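Local coordinates for type III Pentaketide Synthase (Neurospora crassa, PDB 3EUT), which probably transfers acyl groups as a chalcone synthase-like type III polyketide synthase and here holds a bound icosanoic acid chain, at residues 46-51 and 198-203. Residues are numbered along the deposited sequence; the frame is centred on the assembly and turned at random.
Sequences TGIDQR and IALFSD. With DCR (icosanoic acid), chain E.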
loop_
_atom_site.group_PDB
_atom_site.type_symbol
_atom_site.label_atom_id
_atom_site.label_comp_id
_atom_site.label_asym_id
_atom_site.label_seq_id
_atom_site.Cartn_x
_atom_site.Cartn_y
_atom_site.Cartn_z
ATOM N N THR A 46 -23.138 -17.402 13.278
ATOM C CA THR A 46 -21.832 -17.477 12.627
ATOM C C THR A 46 -20.990 -18.669 13.061
ATOM O O THR A 46 -20.153 -19.155 12.294
ATOM C CB THR A 46 -21.008 -16.220 12.907
ATOM O OG1 THR A 46 -20.905 -16.052 14.327
ATOM C CG2 THR A 46 -21.665 -14.982 12.255
ATOM N N GLY A 47 -21.193 -19.130 14.290
ATOM C CA GLY A 47 -20.303 -20.120 14.886
ATOM C C GLY A 47 -19.092 -19.492 15.566
ATOM O O GLY A 47 -18.203 -20.207 16.018
ATOM N N ILE A 48 -19.050 -18.157 15.629
ATOM C CA ILE A 48 -18.045 -17.434 16.404
ATOM C C ILE A 48 -18.548 -17.293 17.848
ATOM O O ILE A 48 -19.605 -16.720 18.082
ATOM C CB ILE A 48 -17.777 -16.011 15.850
ATOM C CG1 ILE A 48 -17.392 -16.039 14.365
ATOM C CG2 ILE A 48 -16.687 -15.326 16.666
ATOM C CD1 ILE A 48 -17.378 -14.634 13.693
ATOM N N ASP A 49 -17.790 -17.824 18.805
ATOM C CA ASP A 49 -18.162 -17.765 20.216
ATOM C C ASP A 49 -17.813 -16.410 20.836
ATOM O O ASP A 49 -18.639 -15.799 21.538
ATOM C CB ASP A 49 -17.473 -18.899 20.984
ATOM C CG ASP A 49 -17.911 -18.994 22.449
ATOM O OD1 ASP A 49 -19.043 -18.604 22.788
ATOM O OD2 ASP A 49 -17.109 -19.486 23.267
ATOM N N GLN A 50 -16.584 -15.960 20.598
ATOM C CA GLN A 50 -16.088 -14.692 21.147
ATOM C C GLN A 50 -15.206 -13.979 20.135
ATOM O O GLN A 50 -14.498 -14.621 19.352
ATOM C CB GLN A 50 -15.285 -14.923 22.438
ATOM C CG GLN A 50 -16.088 -15.565 23.561
ATOM C CD GLN A 50 -15.940 -14.846 24.885
ATOM O OE1 GLN A 50 -14.833 -14.719 25.427
ATOM N NE2 GLN A 50 -17.066 -14.394 25.435
ATOM N N ARG A 51 -15.247 -12.651 20.154
ATOM C CA ARG A 51 -14.403 -11.858 19.271
ATOM C C ARG A 51 -13.448 -10.945 20.021
ATOM O O ARG A 51 -13.797 -10.367 21.061
ATOM C CB ARG A 51 -15.258 -11.038 18.304
ATOM C CG ARG A 51 -15.824 -11.886 17.198
ATOM C CD ARG A 51 -16.460 -11.039 16.133
ATOM N NE ARG A 51 -17.806 -10.634 16.510
ATOM C CZ ARG A 51 -18.490 -9.663 15.915
ATOM N NH1 ARG A 51 -17.950 -8.986 14.909
ATOM N NH2 ARG A 51 -19.727 -9.379 16.322
ATOM N N ILE A 198 -20.815 -6.562 10.884
ATOM C CA ILE A 198 -20.746 -6.474 12.357
ATOM C C ILE A 198 -20.660 -7.826 13.029
ATOM O O ILE A 198 -20.286 -7.900 14.187
ATOM C CB ILE A 198 -21.960 -5.766 13.052
ATOM C CG1 ILE A 198 -23.285 -6.079 12.356
ATOM C CG2 ILE A 198 -21.713 -4.289 13.247
ATOM C CD1 ILE A 198 -24.488 -5.725 13.276
ATOM N N ALA A 199 -21.046 -8.882 12.324
ATOM C CA ALA A 199 -21.128 -10.209 12.932
ATOM C C ALA A 199 -19.807 -11.008 12.857
ATOM O O ALA A 199 -19.614 -11.981 13.598
ATOM C CB ALA A 199 -22.264 -10.993 12.297
ATOM N N LEU A 200 -18.903 -10.590 11.977
ATOM C CA LEU A 200 -17.766 -11.437 11.590
ATOM C C LEU A 200 -16.414 -10.981 12.103
ATOM O O LEU A 200 -15.602 -11.795 12.551
ATOM C CB LEU A 200 -17.692 -11.534 10.059
ATOM C CG LEU A 200 -18.751 -12.353 9.309
ATOM C CD1 LEU A 200 -18.478 -12.307 7.795
ATOM C CD2 LEU A 200 -18.810 -13.811 9.788
ATOM N N PHE A 201 -16.165 -9.680 12.014
ATOM C CA PHE A 201 -14.803 -9.150 12.107
ATOM C C PHE A 201 -14.357 -8.774 13.519
ATOM O O PHE A 201 -15.175 -8.407 14.365
ATOM C CB PHE A 201 -14.631 -7.982 11.133
ATOM C CG PHE A 201 -14.727 -8.385 9.684
ATOM C CD1 PHE A 201 -13.633 -8.970 9.036
ATOM C CD2 PHE A 201 -15.900 -8.175 8.961
ATOM C CE1 PHE A 201 -13.715 -9.338 7.708
ATOM C CE2 PHE A 201 -15.995 -8.549 7.611
ATOM C CZ PHE A 201 -14.908 -9.134 6.987
ATOM N N SER A 202 -13.056 -8.910 13.771
ATOM C CA SER A 202 -12.466 -8.621 15.088
ATOM C C SER A 202 -11.109 -7.932 14.910
ATOM O O SER A 202 -10.715 -7.629 13.773
ATOM C CB SER A 202 -12.308 -9.916 15.888
ATOM O OG SER A 202 -11.519 -10.865 15.185
ATOM N N ASP A 203 -10.395 -7.705 16.016
ATOM C CA ASP A 203 -9.119 -6.982 16.008
ATOM C C ASP A 203 -7.948 -7.896 16.365
ATOM O O ASP A 203 -8.081 -8.773 17.220
ATOM C CB ASP A 203 -9.138 -5.820 17.012
ATOM C CG ASP A 203 -10.383 -4.938 16.886
ATOM O OD1 ASP A 203 -11.036 -4.953 15.835
ATOM O OD2 ASP A 203 -10.707 -4.220 17.842
HETATM O O1 DCR E . -13.999 -6.204 3.177
HETATM C C1 DCR E . -13.092 -6.401 4.030
HETATM O O2 DCR E . -11.890 -6.581 3.722
HETATM C C2 DCR E . -13.482 -6.441 5.494
HETATM C C3 DCR E . -12.564 -5.608 6.392
HETATM C C4 DCR E . -13.060 -5.493 7.841
HETATM C C5 DCR E . -14.512 -5.033 7.950
HETATM C C6 DCR E . -14.852 -4.350 9.275
HETATM C C7 DCR E . -16.360 -4.368 9.532
HETATM C C8 DCR E . -16.779 -3.764 10.871
HETATM C C9 DCR E . -17.124 -4.872 11.859
HETATM C C10 DCR E . -17.565 -4.352 13.221
HETATM C C11 DCR E . -17.371 -5.437 14.276
HETATM C C12 DCR E . -18.397 -5.326 15.394
HETATM C C13 DCR E . -17.768 -4.792 16.668
HETATM C C14 DCR E . -18.262 -5.474 17.942
HETATM C C15 DCR E . -17.498 -4.911 19.136
HETATM C C16 DCR E . -18.307 -3.965 20.024
HETATM C C17 DCR E . -17.675 -2.575 20.150
HETATM C C18 DCR E . -16.254 -2.559 20.700
HETATM C C19 DCR E . -15.858 -1.133 21.047
HETATM C C20 DCR E . -14.479 -0.776 20.543
HETATM O O HOH W 1 -20.935 -13.469 15.474
#
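Arg-51 reaches into the loop 198-203 and binds two of its backbone carbonyls. Arg-51 NH2 lies 2.7 Å from Ile-198 O, in the plane of that carbonyl, while NH1 approaches the same oxygen from above the plane; both N-H...O angles are 135°, so the forked grip is bent. Arg-51 NH1 also donates to Phe-201 O at 2.9 Å, and three bonds to two oxygens fix the rotation of the guanidinium. A bend at chi3 (-81°) turns this flat group so that one face carries Ala-199 O, 3.5 Å above its plane; the opposite face is turned toward C14 of the icosanoic acid, and Arg-51 NH1 comes 3.7 Å from its C11. With an alanine in its place, Ile-198 O and Phe-201 O would probably lose these donors, and a gap would be likely to open beside the fatty acid chain. Nearer the backbone, Arg-51 CB packs on Ser-202 CB at 4.0 Å, while Ser-202 OG turns to Ser-330 and His-327 O.

Ile-48 CD1 is still close-packed, 3.5 Å from both Ala-199 O and Leu-200 O. Packing is looser at partly exposed Thr-46, whose CG2 stays 4.0 Å from Leu-200 CD2. There a water bridges Thr-46 OG1 to Ala-199 O, and OG1 accepts from Ile-48 N, closing an ST turn.

Further along the chain, Phe-201 lays a ring face against the fatty acid, with CZ 3.4 Å from C2. Arg-51, Ile-198 and Phe-201 thus line the tunnel that holds the icosanoic acid and probably accommodates a substrate's acyl chain, consistent with the internal cavity of the chalcone synthase family within the thiolase fold.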